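Side-chain contacts in TATA-box-binding protein (Sulfolobus acidocaldarius, PDB 1MP9), which probably binds the TATA box of archaeal promoters as a general transcription factor and so helps activate genes transcribed by RNA polymerase: residues G49-L54 and T60-K65; L152-S157 and K176-K181. All blocks are in the same frame, centred on the assembly; numbering follows the deposited sequence.

How the contacts relate
The two contacts show two different joints of a plan that is used twice in a protein built from internal repeats. Contact 1 lies in the first repeat and contact 2 in the second, with centres 35 Å apart and nearest atoms about 21 Å apart. Both draw on the same long antiparallel sheet. Contact 1 joins neighbouring strands; contact 2 joins a strand to the helix behind it. A shift of 91 positions relates the repeats, so the counterpart of contact 2 is the touch of Ser61 on Ile87. The face carrying Ile51 and Leu62 in contact 1 probably belongs to the DNA-binding underside, whereas contact 2 lies on the helix-covered side.

Contact 1: G49-L54 and T60-K65; sequences GLIFRL and TSLIFK
Leu50 pairs with Ile63 and Phe52 with Ser61 as hydrogen-bonded antiparallel pairs, the axes of the short segments 50-54 and 60-63 coming within 4.7 Å, at 159° between their N-to-C directions. Four backbone bonds close these pairs; the one from Phe52 N to Ser61 O is 2.7 Å long and nearly straight. Alternation then sorts the side chains. On one face Ile51 and Leu62 lie side by side, CG1 of Ile51 3.8 Å from CD2 of Leu62, while CG2 of Ile51 meets CG2 of Thr60 at 4.0 Å. That same Ile51 methyl lies 3.5 Å above the plane of the Arg53 guanidinium, over its centre. On the other face Leu50, Phe52, Ser61 and Ile63 are buried. CG of Phe52 stands anti to the backbone N (chi1 -178°), which carries the ring away from the neighbouring strand to Thr90 of helix 77-93, and it is CB that meets Ser61 CB, at 3.9 Å. Within the chain, helices 30-36 and 77-93 cover only this second face, as in the TBP saddle, whose opposite, concave face binds DNA in this family; here Leu62 on that face meets Phe126 of the second subunit instead.

Contact 2: L152-S157 and K176-K181; sequences LLIFSS and KKIFDK
Leu152 and Ile154 meet Ile178 in a small, wholly apolar strand-to-helix contact of the second repeat, where helix 168-184 lies against the sheet at strand 150-154. The surface buried between the two segments is modest, 104 Å² with both sides summed. Being two positions apart on the strand, the leucine and the isoleucine point to the same side, and both reach Ile178 tip to tip. One branch of Leu152 does the touching: CD1 rests 3.8 Å from CB of Ile178 and 3.9 Å from its CG2. Ile154 works through the end of its longer arm, with CD1 3.7 Å from CG1 of Ile178. The first torsion of Ile178 (chi1 -166°) places CG1 anti to the backbone N, where it meets Ile154 and also borders Leu152, and leaves CG2 between N and the carbonyl carbon, next to Leu152. No hydrogen bond crosses the contact, and all three side chains are buried. Met160 of the adjacent strand 159-165 touches both Leu152 and Ile178, so the packing continues across the sheet, and on the other flank Tyr143 and Met145 close on Leu152. Leu153, between the two contacting strand residues, has its side chain on the far face, where it packs on Ile142 of the second subunit. A long helix laid on a curved antiparallel sheet by such apolar side chains is characteristic of each half of the TBP saddle, where the long helix covers the convex side of the sheet.

Contact 1: G49-L54 and T60-K65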
ATOM      1  N   GLY A  49       1.600  26.508  -5.166  1.00 22.79           N
ATOM      2  CA  GLY A  49       1.608  27.120  -3.850  1.00 21.62           C
ATOM      3  C   GLY A  49       2.891  27.800  -3.440  1.00 21.41           C
ATOM      4  O   GLY A  49       3.955  27.519  -3.990  1.00 20.41           O
ATOM      5  N   LEU A  50       2.768  28.714  -2.471  1.00 20.36           N
ATOM      6  CA  LEU A  50       3.902  29.411  -1.894  1.00 23.03           C
ATOM      7  C   LEU A  50       4.440  28.430  -0.835  1.00 23.61           C
ATOM      8  O   LEU A  50       3.671  27.864  -0.030  1.00 23.11           O
ATOM      9  CB  LEU A  50       3.458  30.729  -1.204  1.00 23.18           C
ATOM     10  CG  LEU A  50       4.585  31.592  -0.629  1.00 25.60           C
ATOM     11  CD1 LEU A  50       4.203  33.081  -0.771  1.00 24.97           C
ATOM     12  CD2 LEU A  50       4.860  31.214   0.838  1.00 24.10           C
ATOM     13  N   ILE A  51       5.757  28.250  -0.825  1.00 23.77           N
ATOM     14  CA  ILE A  51       6.405  27.319   0.101  1.00 24.20           C
ATOM     15  C   ILE A  51       7.044  28.069   1.257  1.00 26.44           C
ATOM     16  O   ILE A  51       7.964  28.876   1.062  1.00 26.68           O
ATOM     17  CB  ILE A  51       7.466  26.499  -0.649  1.00 23.62           C
ATOM     18  CG1 ILE A  51       6.781  25.796  -1.811  1.00 24.64           C
ATOM     19  CG2 ILE A  51       8.182  25.500   0.328  1.00 25.79           C
ATOM     20  CD1 ILE A  51       7.712  25.179  -2.862  1.00 27.10           C
ATOM     21  N   PHE A  52       6.537  27.805   2.457  1.00 28.01           N
ATOM     22  CA  PHE A  52       6.993  28.457   3.674  1.00 30.94           C
ATOM     23  C   PHE A  52       7.667  27.381   4.516  1.00 33.18           C
ATOM     24  O   PHE A  52       7.028  26.441   4.939  1.00 32.11           O
ATOM     25  CB  PHE A  52       5.773  29.029   4.394  1.00 32.51           C
ATOM     26  CG  PHE A  52       6.091  29.787   5.648  1.00 33.19           C
ATOM     27  CD1 PHE A  52       5.872  31.160   5.719  1.00 35.18           C
ATOM     28  CD2 PHE A  52       6.614  29.131   6.768  1.00 36.39           C
ATOM     29  CE1 PHE A  52       6.167  31.868   6.878  1.00 34.48           C
ATOM     30  CE2 PHE A  52       6.914  29.838   7.936  1.00 35.01           C
ATOM     31  CZ  PHE A  52       6.691  31.200   7.990  1.00 34.12           C
ATOM     32  N   ARG A  53       8.966  27.508   4.752  1.00 36.65           N
ATOM     33  CA  ARG A  53       9.676  26.494   5.526  1.00 40.56           C
ATOM     34  C   ARG A  53      10.068  26.992   6.895  1.00 42.52           C
ATOM     35  O   ARG A  53      10.550  28.116   7.047  1.00 43.35           O
ATOM     36  CB  ARG A  53      10.941  26.033   4.786  1.00 41.76           C
ATOM     37  CG  ARG A  53      10.689  25.351   3.454  1.00 44.46           C
ATOM     38  CD  ARG A  53      11.999  24.980   2.758  1.00 46.26           C
ATOM     39  NE  ARG A  53      11.784  24.077   1.628  1.00 48.87           N
ATOM     40  CZ  ARG A  53      11.655  24.460   0.359  1.00 49.99           C
ATOM     41  NH1 ARG A  53      11.719  25.747   0.030  1.00 50.77           N
ATOM     42  NH2 ARG A  53      11.460  23.549  -0.585  1.00 50.09           N
ATOM     43  N   LEU A  54       9.828  26.164   7.904  1.00 44.35           N
ATOM     44  CA  LEU A  54      10.209  26.511   9.261  1.00 46.85           C
ATOM     45  C   LEU A  54      11.346  25.577   9.612  1.00 48.31           C
ATOM     46  O   LEU A  54      11.414  24.441   9.128  1.00 47.90           O
ATOM     47  CB  LEU A  54       9.052  26.310  10.226  1.00 47.27           C
ATOM     48  CG  LEU A  54       8.087  27.488  10.258  1.00 47.89           C
ATOM     49  CD1 LEU A  54       6.890  27.185  11.136  1.00 47.20           C
ATOM     50  CD2 LEU A  54       8.836  28.693  10.779  1.00 48.05           C
ATOM     51  N   THR A  60       7.134  22.158   6.802  1.00 28.78           N
ATOM     52  CA  THR A  60       6.926  22.849   5.547  1.00 28.20           C
ATOM     53  C   THR A  60       5.463  23.198   5.436  1.00 27.00           C
ATOM     54  O   THR A  60       4.583  22.410   5.771  1.00 24.03           O
ATOM     55  CB  THR A  60       7.358  22.035   4.332  1.00 29.71           C
ATOM     56  OG1 THR A  60       8.778  21.866   4.372  1.00 31.72           O
ATOM     57  CG2 THR A  60       7.002  22.783   3.010  1.00 27.66           C
ATOM     58  N   SER A  61       5.210  24.419   4.993  1.00 25.77           N
ATOM     59  CA  SER A  61       3.843  24.872   4.819  1.00 25.68           C
ATOM     60  C   SER A  61       3.686  25.265   3.367  1.00 23.90           C
ATOM     61  O   SER A  61       4.511  26.003   2.827  1.00 25.80           O
ATOM     62  CB  SER A  61       3.576  26.077   5.719  1.00 26.83           C
ATOM     63  OG  SER A  61       2.206  26.440   5.643  1.00 31.73           O
ATOM     64  N   LEU A  62       2.658  24.743   2.716  1.00 23.94           N
ATOM     65  CA  LEU A  62       2.398  25.089   1.310  1.00 23.86           C
ATOM     66  C   LEU A  62       1.132  25.931   1.366  1.00 23.99           C
ATOM     67  O   LEU A  62       0.092  25.450   1.841  1.00 22.00           O
ATOM     68  CB  LEU A  62       2.162  23.822   0.480  1.00 23.74           C
ATOM     69  CG  LEU A  62       3.274  22.774   0.634  1.00 25.28           C
ATOM     70  CD1 LEU A  62       2.904  21.520  -0.103  1.00 26.07           C
ATOM     71  CD2 LEU A  62       4.600  23.335   0.070  1.00 27.08           C
ATOM     72  N   ILE A  63       1.230  27.174   0.875  1.00 23.40           N
ATOM     73  CA  ILE A  63       0.124  28.120   0.927  1.00 24.18           C
ATOM     74  C   ILE A  63      -0.475  28.388  -0.450  1.00 22.92           C
ATOM     75  O   ILE A  63       0.198  28.865  -1.364  1.00 22.25           O
ATOM     76  CB  ILE A  63       0.611  29.443   1.604  1.00 25.73           C
ATOM     77  CG1 ILE A  63       1.133  29.121   3.006  1.00 28.43           C
ATOM     78  CG2 ILE A  63      -0.533  30.451   1.747  1.00 24.43           C
ATOM     79  CD1 ILE A  63       1.878  30.279   3.685  1.00 30.18           C
ATOM     80  N   PHE A  64      -1.751  28.073  -0.591  1.00 22.37           N
ATOM     81  CA  PHE A  64      -2.424  28.259  -1.869  1.00 23.99           C
ATOM     82  C   PHE A  64      -3.280  29.521  -1.956  1.00 25.48           C
ATOM     83  O   PHE A  64      -3.689  30.074  -0.932  1.00 25.25           O
ATOM     84  CB  PHE A  64      -3.246  27.013  -2.197  1.00 22.23           C
ATOM     85  CG  PHE A  64      -2.418  25.767  -2.261  1.00 24.00           C
ATOM     86  CD1 PHE A  64      -2.139  25.040  -1.090  1.00 23.59           C
ATOM     87  CD2 PHE A  64      -1.826  25.368  -3.468  1.00 22.86           C
ATOM     88  CE1 PHE A  64      -1.267  23.922  -1.122  1.00 22.45           C
ATOM     89  CE2 PHE A  64      -0.962  24.267  -3.512  1.00 22.71           C
ATOM     90  CZ  PHE A  64      -0.680  23.547  -2.350  1.00 23.10           C
ATOM     91  N   LYS A  65      -3.518  29.991  -3.179  1.00 26.82           N
ATOM     92  CA  LYS A  65      -4.318  31.205  -3.404  1.00 28.91           C
ATOM     93  C   LYS A  65      -5.684  31.127  -2.735  1.00 28.88           C
ATOM     94  O   LYS A  65      -6.234  32.134  -2.330  1.00 31.07           O
ATOM     95  CB  LYS A  65      -4.524  31.447  -4.902  1.00 28.99           C
ATOM     96  CG  LYS A  65      -3.233  31.690  -5.652  1.00 33.49           C
ATOM     97  CD  LYS A  65      -3.464  32.072  -7.115  1.00 35.78           C
ATOM     98  CE  LYS A  65      -4.101  30.940  -7.899  1.00 36.98           C
ATOM     99  NZ  LYS A  65      -4.146  31.258  -9.363  1.00 38.13           N
TER

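Contact 2: L152-S157 and K176-K181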
ATOM      1  N   LEU A 152      -1.299  -0.911   5.194  1.00 16.62           N
ATOM      2  CA  LEU A 152      -0.179  -1.349   6.001  1.00 16.18           C
ATOM      3  C   LEU A 152       0.928  -1.958   5.167  1.00 17.15           C
ATOM      4  O   LEU A 152       0.650  -2.707   4.246  1.00 17.26           O
ATOM      5  CB  LEU A 152      -0.626  -2.433   6.969  1.00 15.62           C
ATOM      6  CG  LEU A 152      -1.835  -2.172   7.861  1.00 18.68           C
ATOM      7  CD1 LEU A 152      -2.088  -3.424   8.748  1.00 18.79           C
ATOM      8  CD2 LEU A 152      -1.562  -0.912   8.707  1.00 15.61           C
ATOM      9  N   LEU A 153       2.181  -1.639   5.499  1.00 17.71           N
ATOM     10  CA  LEU A 153       3.347  -2.270   4.840  1.00 16.04           C
ATOM     11  C   LEU A 153       3.878  -3.085   6.031  1.00 14.72           C
ATOM     12  O   LEU A 153       4.132  -2.524   7.083  1.00 13.36           O
ATOM     13  CB  LEU A 153       4.385  -1.237   4.402  1.00 15.49           C
ATOM     14  CG  LEU A 153       3.855  -0.138   3.486  1.00 19.92           C
ATOM     15  CD1 LEU A 153       5.002   0.775   3.081  1.00 20.44           C
ATOM     16  CD2 LEU A 153       3.238  -0.745   2.223  1.00 18.05           C
ATOM     17  N   ILE A 154       4.024  -4.391   5.874  1.00 15.51           N
ATOM     18  CA  ILE A 154       4.455  -5.273   6.977  1.00 16.91           C
ATOM     19  C   ILE A 154       5.679  -6.056   6.528  1.00 16.84           C
ATOM     20  O   ILE A 154       5.639  -6.776   5.531  1.00 15.66           O
ATOM     21  CB  ILE A 154       3.326  -6.285   7.316  1.00 17.92           C
ATOM     22  CG1 ILE A 154       2.049  -5.517   7.708  1.00 18.34           C
ATOM     23  CG2 ILE A 154       3.775  -7.267   8.457  1.00 16.69           C
ATOM     24  CD1 ILE A 154       0.820  -6.476   7.725  1.00 20.20           C
ATOM     25  N   PHE A 155       6.761  -5.922   7.275  1.00 18.19           N
ATOM     26  CA  PHE A 155       7.992  -6.589   6.905  1.00 17.84           C
ATOM     27  C   PHE A 155       8.250  -7.768   7.810  1.00 18.11           C
ATOM     28  O   PHE A 155       7.768  -7.829   8.964  1.00 18.22           O
ATOM     29  CB  PHE A 155       9.152  -5.591   6.949  1.00 19.42           C
ATOM     30  CG  PHE A 155       8.953  -4.389   6.048  1.00 20.59           C
ATOM     31  CD1 PHE A 155       8.435  -3.201   6.554  1.00 22.96           C
ATOM     32  CD2 PHE A 155       9.294  -4.448   4.694  1.00 23.52           C
ATOM     33  CE1 PHE A 155       8.253  -2.080   5.730  1.00 22.43           C
ATOM     34  CE2 PHE A 155       9.114  -3.327   3.852  1.00 24.29           C
ATOM     35  CZ  PHE A 155       8.587  -2.141   4.387  1.00 22.92           C
ATOM     36  N   SER A 156       9.036  -8.705   7.301  1.00 18.03           N
ATOM     37  CA  SER A 156       9.304  -9.929   8.034  1.00 17.48           C
ATOM     38  C   SER A 156       9.946  -9.666   9.388  1.00 17.09           C
ATOM     39  O   SER A 156       9.752 -10.445  10.317  1.00 15.23           O
ATOM     40  CB  SER A 156      10.154 -10.865   7.172  1.00 18.70           C
ATOM     41  OG  SER A 156      11.458 -10.358   7.072  1.00 21.23           O
ATOM     42  N   SER A 157      10.655  -8.535   9.514  1.00 18.03           N
ATOM     43  CA  SER A 157      11.307  -8.180  10.768  1.00 17.14           C
ATOM     44  C   SER A 157      10.319  -7.721  11.843  1.00 18.55           C
ATOM     45  O   SER A 157      10.701  -7.534  13.011  1.00 19.29           O
ATOM     46  CB  SER A 157      12.261  -7.020  10.540  1.00 18.20           C
ATOM     47  OG  SER A 157      11.475  -5.876  10.231  1.00 17.58           O
ATOM     48  N   LYS A 176      -2.651  -3.100  16.611  1.00 18.79           N
ATOM     49  CA  LYS A 176      -3.106  -4.195  17.469  1.00 20.77           C
ATOM     50  C   LYS A 176      -3.956  -5.190  16.675  1.00 19.07           C
ATOM     51  O   LYS A 176      -3.890  -6.386  16.918  1.00 20.79           O
ATOM     52  CB  LYS A 176      -3.945  -3.707  18.675  1.00 21.68           C
ATOM     53  CG  LYS A 176      -4.429  -4.917  19.529  1.00 26.63           C
ATOM     54  CD  LYS A 176      -5.374  -4.598  20.689  1.00 32.39           C
ATOM     55  CE  LYS A 176      -5.973  -5.913  21.334  1.00 31.75           C
ATOM     56  NZ  LYS A 176      -4.924  -6.916  21.672  1.00 31.35           N
ATOM     57  N   LYS A 177      -4.768  -4.697  15.746  1.00 19.33           N
ATOM     58  CA  LYS A 177      -5.618  -5.590  14.965  1.00 20.49           C
ATOM     59  C   LYS A 177      -4.832  -6.567  14.091  1.00 19.76           C
ATOM     60  O   LYS A 177      -5.092  -7.765  14.120  1.00 20.79           O
ATOM     61  CB  LYS A 177      -6.567  -4.769  14.080  1.00 23.30           C
ATOM     62  CG  LYS A 177      -7.715  -5.560  13.417  1.00 24.30           C
ATOM     63  CD  LYS A 177      -8.753  -4.554  12.852  1.00 26.07           C
ATOM     64  CE  LYS A 177      -9.696  -5.188  11.822  1.00 30.36           C
ATOM     65  NZ  LYS A 177     -10.790  -4.242  11.414  1.00 26.10           N
ATOM     66  N   ILE A 178      -3.868  -6.081  13.312  1.00 19.34           N
ATOM     67  CA  ILE A 178      -3.133  -6.986  12.458  1.00 18.61           C
ATOM     68  C   ILE A 178      -2.263  -7.887  13.282  1.00 17.97           C
ATOM     69  O   ILE A 178      -2.031  -9.040  12.921  1.00 18.48           O
ATOM     70  CB  ILE A 178      -2.310  -6.205  11.369  1.00 19.11           C
ATOM     71  CG1 ILE A 178      -1.832  -7.166  10.277  1.00 19.99           C
ATOM     72  CG2 ILE A 178      -1.173  -5.478  11.985  1.00 20.38           C
ATOM     73  CD1 ILE A 178      -2.933  -7.737   9.445  1.00 21.24           C
ATOM     74  N   PHE A 179      -1.782  -7.382  14.417  1.00 20.31           N
ATOM     75  CA  PHE A 179      -0.961  -8.204  15.304  1.00 20.12           C
ATOM     76  C   PHE A 179      -1.804  -9.394  15.787  1.00 20.11           C
ATOM     77  O   PHE A 179      -1.388 -10.537  15.719  1.00 19.75           O
ATOM     78  CB  PHE A 179      -0.500  -7.404  16.542  1.00 20.78           C
ATOM     79  CG  PHE A 179       0.149  -8.273  17.612  1.00 23.37           C
ATOM     80  CD1 PHE A 179       1.456  -8.729  17.455  1.00 23.92           C
ATOM     81  CD2 PHE A 179      -0.548  -8.628  18.765  1.00 22.63           C
ATOM     82  CE1 PHE A 179       2.076  -9.542  18.454  1.00 26.15           C
ATOM     83  CE2 PHE A 179       0.059  -9.433  19.768  1.00 25.51           C
ATOM     84  CZ  PHE A 179       1.383  -9.887  19.599  1.00 22.09           C
ATOM     85  N   ASP A 180      -2.988  -9.105  16.306  1.00 20.95           N
ATOM     86  CA  ASP A 180      -3.875 -10.150  16.801  1.00 21.15           C
ATOM     87  C   ASP A 180      -4.241 -11.125  15.698  1.00 21.73           C
ATOM     88  O   ASP A 180      -4.291 -12.329  15.927  1.00 22.91           O
ATOM     89  CB  ASP A 180      -5.145  -9.518  17.367  1.00 23.48           C
ATOM     90  CG  ASP A 180      -4.900  -8.810  18.672  1.00 24.05           C
ATOM     91  OD1 ASP A 180      -5.715  -7.935  19.069  1.00 25.59           O
ATOM     92  OD2 ASP A 180      -3.879  -9.125  19.309  1.00 25.07           O
ATOM     93  N   LYS A 181      -4.489 -10.626  14.493  1.00 20.60           N
ATOM     94  CA  LYS A 181      -4.821 -11.548  13.425  1.00 23.15           C
ATOM     95  C   LYS A 181      -3.585 -12.405  13.069  1.00 21.66           C
ATOM     96  O   LYS A 181      -3.702 -13.614  12.856  1.00 17.95           O
ATOM     97  CB  LYS A 181      -5.342 -10.790  12.191  1.00 25.11           C
ATOM     98  CG  LYS A 181      -5.727 -11.704  10.999  1.00 33.48           C
ATOM     99  CD  LYS A 181      -6.827 -12.750  11.357  1.00 37.57           C
ATOM    100  CE  LYS A 181      -7.903 -12.802  10.266  1.00 40.05           C
ATOM    101  NZ  LYS A 181      -8.841 -13.986  10.379  1.00 44.94           N
TER